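Local coordinates for putative ABC transporter amino acid-binding protein (Sinorhizobium meliloti, PDB 2Q88), which binds the compatible solutes ectoine and hydroxyectoine as the substrate-binding protein of an ABC transporter, a role linked to osmoprotection, at residues T26-G29 / K33-G36; I96-E101 / K243-T248; E136-E141 / G197-C202; S157-L162 / D179-A184. One frame throughout, in Å; residues are numbered along the deposited sequence.

Contact 1: residues T26-G29 / K33-G36; sequences TAVG and KVSG
V28 and V34 share one torsion: CG1 of each lies anti to the backbone N (chi1 -177° and 176°), which leaves CG2 beside that nitrogen. The two CG2 methyls are therefore the branches that meet, V28 CG2 lying 4.2 Å from V34 CG2. Their backbones form an antiparallel non-hydrogen-bonded pair, and both valines press on I19 of strand 14-19; strand 53-58 adds A56 against V34 and I58 against V28. The neighbouring pair, A27 with S35, is hydrogen-bonded and turns to the other face. Here two backbone bonds are exchanged, A27 N to S35 O and S35 N to A27 O, each 2.9 Å long. On that face the side chains barely meet, with A27 CB 3.9 Å from S35 OG. Nearest the turn, G29 N bonds to K33 O at 2.8 Å with an almost linear N-H...O angle of 178°. At the other end G36 passes close to T26, CA to CA 4.1 Å; a side chain on G36 would run into T26 CA. G36 also N-caps helix 37-48, and T26 OG1 is hydrogen-bonded to the backbone N of E22, a residue of the ectoine pocket. Three backbone bonds, an antiparallel register and the short 29-33 connection define a two-stranded beta hairpin, standing beside the ligand site.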
# COMPACT_ATOMS: atom_id res chain seq x y z
N THR A 26 -5.56 4.54 -1.37
CA THR A 26 -6.28 4.61 -2.65
C THR A 26 -7.76 4.59 -2.34
O THR A 26 -8.18 3.99 -1.35
CB THR A 26 -5.97 3.41 -3.57
OG1 THR A 26 -6.25 2.19 -2.87
CG2 THR A 26 -4.47 3.30 -3.93
N ALA A 27 -8.56 5.24 -3.18
CA ALA A 27 -10.00 5.28 -2.97
C ALA A 27 -10.65 5.53 -4.32
O ALA A 27 -10.02 6.13 -5.18
CB ALA A 27 -10.37 6.39 -1.99
N VAL A 28 -11.88 5.07 -4.49
CA VAL A 28 -12.64 5.37 -5.71
C VAL A 28 -13.98 5.99 -5.33
O VAL A 28 -14.73 5.44 -4.54
CB VAL A 28 -12.84 4.10 -6.58
CG1 VAL A 28 -13.57 4.45 -7.88
CG2 VAL A 28 -11.49 3.42 -6.87
N GLY A 29 -14.26 7.16 -5.89
CA GLY A 29 -15.55 7.82 -5.66
C GLY A 29 -16.67 7.14 -6.40
O GLY A 29 -16.43 6.29 -7.27
N LYS A 33 -14.03 8.70 -9.82
CA LYS A 33 -12.82 9.49 -9.57
C LYS A 33 -11.93 8.73 -8.60
O LYS A 33 -12.34 8.38 -7.50
CB LYS A 33 -13.14 10.89 -9.02
CG LYS A 33 -12.71 11.13 -7.55
CD LYS A 33 -12.85 12.58 -7.12
CE LYS A 33 -12.32 12.77 -5.69
NZ LYS A 33 -12.72 14.10 -5.12
N VAL A 34 -10.72 8.43 -9.04
CA VAL A 34 -9.75 7.76 -8.19
C VAL A 34 -9.01 8.84 -7.42
O VAL A 34 -8.59 9.84 -7.99
CB VAL A 34 -8.81 6.88 -9.01
CG1 VAL A 34 -7.74 6.25 -8.14
CG2 VAL A 34 -9.64 5.81 -9.74
N SER A 35 -8.91 8.64 -6.11
CA SER A 35 -8.17 9.52 -5.23
C SER A 35 -7.47 8.66 -4.17
O SER A 35 -7.16 7.49 -4.43
CB SER A 35 -9.11 10.53 -4.56
OG SER A 35 -10.10 9.86 -3.81
N GLY A 36 -7.23 9.24 -3.00
CA GLY A 36 -6.30 8.65 -2.04
C GLY A 36 -4.93 9.23 -2.31
O GLY A 36 -4.70 9.83 -3.36

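Contact 2: residues I96-E101 / K243-T248; sequences ILCDAE and KAAMST
C98 points its sulfur at the helical turn of A244 and A245, and this is where packing is close. SG stands 3.6 Å from A245 N and 4.0 Å from A245 CB, while C98 CB meets A244 CB at 4.0 Å. The placement follows from chi1 of -63°, which sets SG beside the backbone N of C98, anti to the carbonyl carbon, on the side of the helix. A second close point is polar against apolar: the A245 CB methyl abuts I96 O at 3.3 Å. I96 itself turns its side chain away from A245, yet both residues touch F231 of helix 230-235, and A245 is buried. C98 lies on strand 98-106, and its SG is bound in a disulfide to C202 of strand 201-202, which runs antiparallel to 98-106. Such paired strands between the two lobes are consistent with the hinge of a bilobal periplasmic-type binding protein, and helix 242-246 packs against it from the C-terminal part of the chain. The outer side is much looser. A244 is only partly covered, and K243, M246 and S247 are exposed, M246 sending its chain off toward F231 and K226. There S247 OG donates to K243 O at 2.8 Å, within the segment and from above the carbonyl plane.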
# COMPACT_ATOMS: atom_id res chain seq x y z
N ILE A 96 7.41 7.54 -0.73
CA ILE A 96 6.27 8.45 -0.75
C ILE A 96 5.40 8.31 0.49
O ILE A 96 5.29 9.25 1.28
CB ILE A 96 5.42 8.25 -2.05
CG1 ILE A 96 6.27 8.54 -3.29
CG2 ILE A 96 4.18 9.15 -2.01
CD1 ILE A 96 5.62 8.19 -4.63
N LEU A 97 4.76 7.14 0.64
CA LEU A 97 3.81 6.89 1.74
C LEU A 97 4.35 5.88 2.75
O LEU A 97 4.58 4.72 2.43
CB LEU A 97 2.47 6.39 1.21
CG LEU A 97 1.76 7.21 0.12
CD1 LEU A 97 0.39 6.61 -0.12
CD2 LEU A 97 1.61 8.66 0.57
N CYS A 98 4.52 6.35 3.98
CA CYS A 98 5.09 5.55 5.06
C CYS A 98 4.01 5.20 6.08
O CYS A 98 3.16 6.03 6.38
CB CYS A 98 6.21 6.33 5.74
SG CYS A 98 7.60 6.67 4.64
N ASP A 99 4.03 3.97 6.59
CA ASP A 99 3.09 3.59 7.65
C ASP A 99 3.53 2.35 8.41
O ASP A 99 4.28 1.51 7.89
CB ASP A 99 1.68 3.36 7.09
CG ASP A 99 0.59 3.73 8.10
OD1 ASP A 99 0.90 4.34 9.15
OD2 ASP A 99 -0.61 3.46 7.94
N ALA A 100 3.04 2.25 9.64
CA ALA A 100 3.21 1.07 10.47
C ALA A 100 2.02 0.13 10.22
O ALA A 100 1.07 0.50 9.54
CB ALA A 100 3.26 1.49 11.92
N GLU A 101 2.09 -1.08 10.79
CA GLU A 101 1.02 -2.07 10.64
C GLU A 101 0.14 -2.06 11.88
O GLU A 101 0.60 -1.77 12.99
CB GLU A 101 1.60 -3.48 10.43
CG GLU A 101 2.59 -3.63 9.27
CD GLU A 101 1.89 -3.77 7.93
OE1 GLU A 101 0.75 -3.27 7.79
OE2 GLU A 101 2.45 -4.42 7.02
N LYS A 243 7.80 14.07 6.52
CA LYS A 243 9.08 13.93 7.21
C LYS A 243 9.60 12.48 7.14
O LYS A 243 10.75 12.25 6.78
CB LYS A 243 8.92 14.40 8.66
CG LYS A 243 10.20 14.68 9.43
CD LYS A 243 9.87 14.85 10.92
CE LYS A 243 11.10 14.98 11.82
NZ LYS A 243 11.48 16.40 12.11
N ALA A 244 8.73 11.52 7.45
CA ALA A 244 9.09 10.09 7.38
C ALA A 244 9.60 9.66 6.01
O ALA A 244 10.63 8.98 5.91
CB ALA A 244 7.94 9.22 7.83
N ALA A 245 8.89 10.03 4.94
CA ALA A 245 9.32 9.69 3.59
C ALA A 245 10.62 10.40 3.24
O ALA A 245 11.54 9.79 2.69
CB ALA A 245 8.23 10.03 2.57
N MET A 246 10.69 11.68 3.58
CA MET A 246 11.89 12.49 3.33
C MET A 246 13.10 12.14 4.22
O MET A 246 14.21 12.62 3.98
CB MET A 246 11.53 13.97 3.42
CG MET A 246 10.59 14.42 2.29
SD MET A 246 9.81 16.02 2.53
CE MET A 246 11.25 17.09 2.39
N SER A 247 12.90 11.30 5.24
CA SER A 247 13.99 10.84 6.11
C SER A 247 14.70 9.59 5.58
O SER A 247 15.68 9.12 6.17
CB SER A 247 13.49 10.57 7.53
OG SER A 247 13.09 11.77 8.17
N THR A 248 14.20 9.04 4.48
CA THR A 248 14.75 7.76 3.98
C THR A 248 14.91 7.73 2.45
O THR A 248 14.64 8.72 1.78
CB THR A 248 13.92 6.55 4.56
OG1 THR A 248 14.56 5.32 4.21
CG2 THR A 248 12.51 6.45 3.93

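Contact 3: residues E136-E141 / G197-C202; sequences EKLALE and GAPVYC
This is an apolar surface contact in which L138, on helix 134-141, meets A198, P199 and Y201 in the segment leading into strand 201-202. The helix belongs to the lobe of the solute-binding fold built on strands 127-129, 149-151 and 169-173, and begins with T134 and E135 of the ectoine pocket. L138 does all the work on its side. Its chi1 of -69° puts CG beside the backbone N and directs the isobutyl group toward 197-202, where it reaches the CD corner of the proline ring: CD2 lies 3.7 Å from P199 CD. The other methyl, CD1, sits near the plane of the Y201 ring, at its edge, 4.1 Å from CE2 of Y201, and more loosely 4.4 Å from A198 CB. With an alanine at L138 both methyls would be gone, which would probably open a gap beside P199 CD and leave the phenol end of Y201 with less lateral packing. That ring is positioned from other directions too: it meets F81, a ligand-pocket residue, with nearly parallel planes, while P199 CB lies over one face, offset toward the rim. Y116 of helix 116-121 touches both L138 and A198. The closest approach across the two segments is that of L138 CD2 to Y201 OH, 3.5 Å.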
# COMPACT_ATOMS: atom_id res chain seq x y z
N GLU A 136 0.31 -10.36 5.36
CA GLU A 136 0.26 -11.80 5.12
C GLU A 136 1.65 -12.43 5.26
O GLU A 136 1.81 -13.45 5.94
CB GLU A 136 -0.34 -12.10 3.75
CG GLU A 136 -0.43 -13.58 3.41
CD GLU A 136 -0.76 -13.82 1.95
OE1 GLU A 136 -1.73 -14.57 1.69
OE2 GLU A 136 -0.06 -13.28 1.06
N LYS A 137 2.65 -11.81 4.63
CA LYS A 137 4.03 -12.30 4.71
C LYS A 137 4.58 -12.24 6.15
O LYS A 137 5.27 -13.16 6.58
CB LYS A 137 4.95 -11.53 3.75
CG LYS A 137 6.40 -12.06 3.69
CD LYS A 137 6.50 -13.44 3.04
CE LYS A 137 7.94 -13.96 3.07
NZ LYS A 137 8.07 -15.25 2.35
N LEU A 138 4.27 -11.18 6.88
CA LEU A 138 4.71 -11.07 8.28
C LEU A 138 4.11 -12.16 9.16
O LEU A 138 4.78 -12.67 10.06
CB LEU A 138 4.38 -9.69 8.87
CG LEU A 138 5.16 -8.50 8.31
CD1 LEU A 138 4.53 -7.19 8.79
CD2 LEU A 138 6.65 -8.57 8.68
N ALA A 139 2.84 -12.50 8.90
CA ALA A 139 2.17 -13.60 9.62
C ALA A 139 2.87 -14.92 9.33
O ALA A 139 3.23 -15.65 10.25
CB ALA A 139 0.72 -13.69 9.23
N LEU A 140 3.05 -15.21 8.05
CA LEU A 140 3.77 -16.43 7.62
C LEU A 140 5.20 -16.52 8.15
O LEU A 140 5.65 -17.60 8.53
CB LEU A 140 3.74 -16.55 6.09
CG LEU A 140 2.36 -16.76 5.46
CD1 LEU A 140 2.42 -16.54 3.95
CD2 LEU A 140 1.77 -18.13 5.78
N GLU A 141 5.92 -15.39 8.19
CA GLU A 141 7.30 -15.36 8.71
C GLU A 141 7.37 -15.55 10.22
O GLU A 141 8.38 -16.01 10.74
CB GLU A 141 8.02 -14.06 8.34
CG GLU A 141 8.20 -13.85 6.84
CD GLU A 141 8.86 -12.52 6.51
OE1 GLU A 141 8.60 -11.51 7.20
OE2 GLU A 141 9.64 -12.49 5.53
N GLY A 197 6.69 -5.47 17.12
CA GLY A 197 7.69 -6.26 16.41
C GLY A 197 7.64 -6.14 14.89
O GLY A 197 8.51 -6.65 14.20
N ALA A 198 6.60 -5.48 14.38
CA ALA A 198 6.42 -5.33 12.94
C ALA A 198 7.25 -4.15 12.43
O ALA A 198 7.42 -3.17 13.15
CB ALA A 198 4.95 -5.13 12.62
N PRO A 199 7.77 -4.25 11.20
CA PRO A 199 8.52 -3.14 10.60
C PRO A 199 7.61 -1.97 10.24
O PRO A 199 6.41 -2.15 10.08
CB PRO A 199 9.09 -3.75 9.30
CG PRO A 199 8.93 -5.21 9.45
CD PRO A 199 7.71 -5.41 10.30
N VAL A 200 8.18 -0.78 10.14
CA VAL A 200 7.49 0.33 9.50
C VAL A 200 7.95 0.27 8.05
O VAL A 200 9.12 -0.04 7.78
CB VAL A 200 7.82 1.68 10.16
CG1 VAL A 200 7.13 2.84 9.44
CG2 VAL A 200 7.40 1.66 11.63
N TYR A 201 7.01 0.50 7.14
CA TYR A 201 7.25 0.39 5.71
C TYR A 201 7.02 1.75 5.06
O TYR A 201 6.30 2.58 5.61
CB TYR A 201 6.27 -0.59 5.08
CG TYR A 201 6.49 -2.05 5.39
CD1 TYR A 201 7.57 -2.74 4.83
CD2 TYR A 201 5.62 -2.75 6.22
CE1 TYR A 201 7.78 -4.08 5.10
CE2 TYR A 201 5.82 -4.10 6.50
CZ TYR A 201 6.90 -4.76 5.93
OH TYR A 201 7.12 -6.08 6.21
N CYS A 202 7.64 1.95 3.90
CA CYS A 202 7.28 3.04 2.98
C CYS A 202 7.08 2.49 1.58
O CYS A 202 7.77 1.55 1.17
CB CYS A 202 8.37 4.12 2.91
SG CYS A 202 8.75 4.98 4.44

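Contact 4: residues S157-L162 / D179-A184; sequences SGLKML and DLVSKA
Two helices of the lobe built on strands 127-129, 149-151 and 169-173 pack here through L159, L180 and V181. Helix 155-164 is the connection of a beta-alpha-beta crossover, since strands 149-151 and 169-173 both run parallel to strand 127-129; helix 174-184 follows directly. Their local axes come no nearer than 11.0 Å and cross at -65°, too wide for backbone contact, and side chains, chiefly L159, span the gap. L159 does this from the centre: CD1 lies 4.3 Å from L180 CD2 and equally 4.3 Å from V181 CG2, one methyl thus meeting two neighbours. The other methyl faces A184 CB, but that spacing is modelled too short for two carbons and its closeness is doubtful. V181 also touches V191 and L162 touches V189, so strand 189-192 lies against both helices. The salt bridges stay within each helix: K183 NZ pairs with D179 OD1, on the syn side of the carboxylate, a turn earlier, and K160 with D164. Between the two segments, then, the contact is purely apolar, resting on dispersion and the burial of methyl groups, with L159 buried and L180 and V181 only partly so.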
# COMPACT_ATOMS: atom_id res chain seq x y z
N SER A 157 -14.94 -6.29 3.87
CA SER A 157 -15.05 -7.74 4.06
C SER A 157 -14.25 -8.22 5.27
O SER A 157 -14.71 -9.11 5.99
CB SER A 157 -14.63 -8.49 2.81
OG SER A 157 -15.55 -8.24 1.75
N GLY A 158 -13.07 -7.64 5.49
CA GLY A 158 -12.25 -7.98 6.66
C GLY A 158 -12.94 -7.70 7.97
O GLY A 158 -12.89 -8.52 8.91
N LEU A 159 -13.58 -6.54 8.05
CA LEU A 159 -14.36 -6.17 9.22
C LEU A 159 -15.56 -7.09 9.42
O LEU A 159 -15.84 -7.50 10.54
CB LEU A 159 -14.81 -4.71 9.12
CG LEU A 159 -14.91 -3.97 10.45
CD1 LEU A 159 -13.52 -3.67 11.00
CD2 LEU A 159 -15.65 -2.69 10.21
N LYS A 160 -16.24 -7.42 8.33
CA LYS A 160 -17.37 -8.36 8.40
C LYS A 160 -16.94 -9.75 8.87
O LYS A 160 -17.63 -10.38 9.68
CB LYS A 160 -18.10 -8.40 7.04
CG LYS A 160 -19.45 -9.12 7.04
CD LYS A 160 -20.46 -8.50 8.00
CE LYS A 160 -21.78 -9.27 7.97
NZ LYS A 160 -22.44 -9.25 9.30
N MET A 161 -15.78 -10.22 8.41
CA MET A 161 -15.24 -11.51 8.86
C MET A 161 -14.87 -11.52 10.34
O MET A 161 -15.06 -12.52 11.02
CB MET A 161 -14.00 -11.87 8.06
CG MET A 161 -14.27 -12.82 6.94
SD MET A 161 -12.72 -13.18 6.11
CE MET A 161 -13.06 -12.48 4.49
N LEU A 162 -14.32 -10.40 10.81
CA LEU A 162 -13.97 -10.19 12.21
C LEU A 162 -15.24 -10.18 13.06
O LEU A 162 -15.32 -10.89 14.06
CB LEU A 162 -13.25 -8.85 12.34
CG LEU A 162 -12.09 -8.60 13.29
CD1 LEU A 162 -12.21 -7.18 13.82
CD2 LEU A 162 -12.00 -9.61 14.45
N ASP A 179 -9.12 4.32 9.49
CA ASP A 179 -10.14 4.85 8.59
C ASP A 179 -11.34 3.92 8.50
O ASP A 179 -12.50 4.35 8.62
CB ASP A 179 -9.52 5.09 7.22
CG ASP A 179 -10.43 5.88 6.32
OD1 ASP A 179 -10.99 5.28 5.39
OD2 ASP A 179 -10.65 7.11 6.48
N LEU A 180 -11.06 2.63 8.32
CA LEU A 180 -12.09 1.60 8.18
C LEU A 180 -12.94 1.45 9.44
O LEU A 180 -14.18 1.43 9.36
CB LEU A 180 -11.43 0.27 7.79
CG LEU A 180 -12.22 -1.04 7.81
CD1 LEU A 180 -13.29 -1.06 6.72
CD2 LEU A 180 -11.25 -2.21 7.65
N VAL A 181 -12.29 1.37 10.60
CA VAL A 181 -12.98 1.24 11.89
C VAL A 181 -13.83 2.48 12.23
O VAL A 181 -14.97 2.35 12.69
CB VAL A 181 -11.98 0.91 13.04
CG1 VAL A 181 -12.67 0.90 14.40
CG2 VAL A 181 -11.33 -0.45 12.78
N SER A 182 -13.28 3.67 11.97
CA SER A 182 -14.01 4.91 12.24
C SER A 182 -15.26 5.10 11.37
O SER A 182 -16.15 5.88 11.71
CB SER A 182 -13.08 6.13 12.11
OG SER A 182 -12.72 6.35 10.76
N LYS A 183 -15.32 4.38 10.25
CA LYS A 183 -16.49 4.42 9.37
C LYS A 183 -17.48 3.30 9.67
O LYS A 183 -18.64 3.34 9.23
CB LYS A 183 -16.06 4.33 7.90
CG LYS A 183 -15.41 5.58 7.35
CD LYS A 183 -14.97 5.35 5.92
CE LYS A 183 -14.10 6.48 5.42
NZ LYS A 183 -13.18 6.02 4.35
N ALA A 184 -17.01 2.29 10.40
CA ALA A 184 -17.78 1.07 10.64
C ALA A 184 -18.87 1.26 11.68
O ALA A 184 -19.93 0.63 11.58
CB ALA A 184 -16.87 -0.03 11.08

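In the fold
The four contacts differ in burial and in chemistry. Contact 2 is the most enclosed, contacts 1 and 4 are partly buried, and contact 3 lies at the surface. Only contact 1 is carried by backbone hydrogen bonds, as its hairpin requires; the other three rest on apolar packing. Contacts 2 and 3 hold neighbouring strands of the same sheet, 98-106 and 201-202, joined by the C98 SG to C202 SG disulfide at 2.0 Å and a probable D99 N to Y201 O hydrogen bond. Contacts 3 and 4 both involve helices of one alpha/beta lobe, yet their centres are about 20 Å apart. Contact 1 touches none of the others.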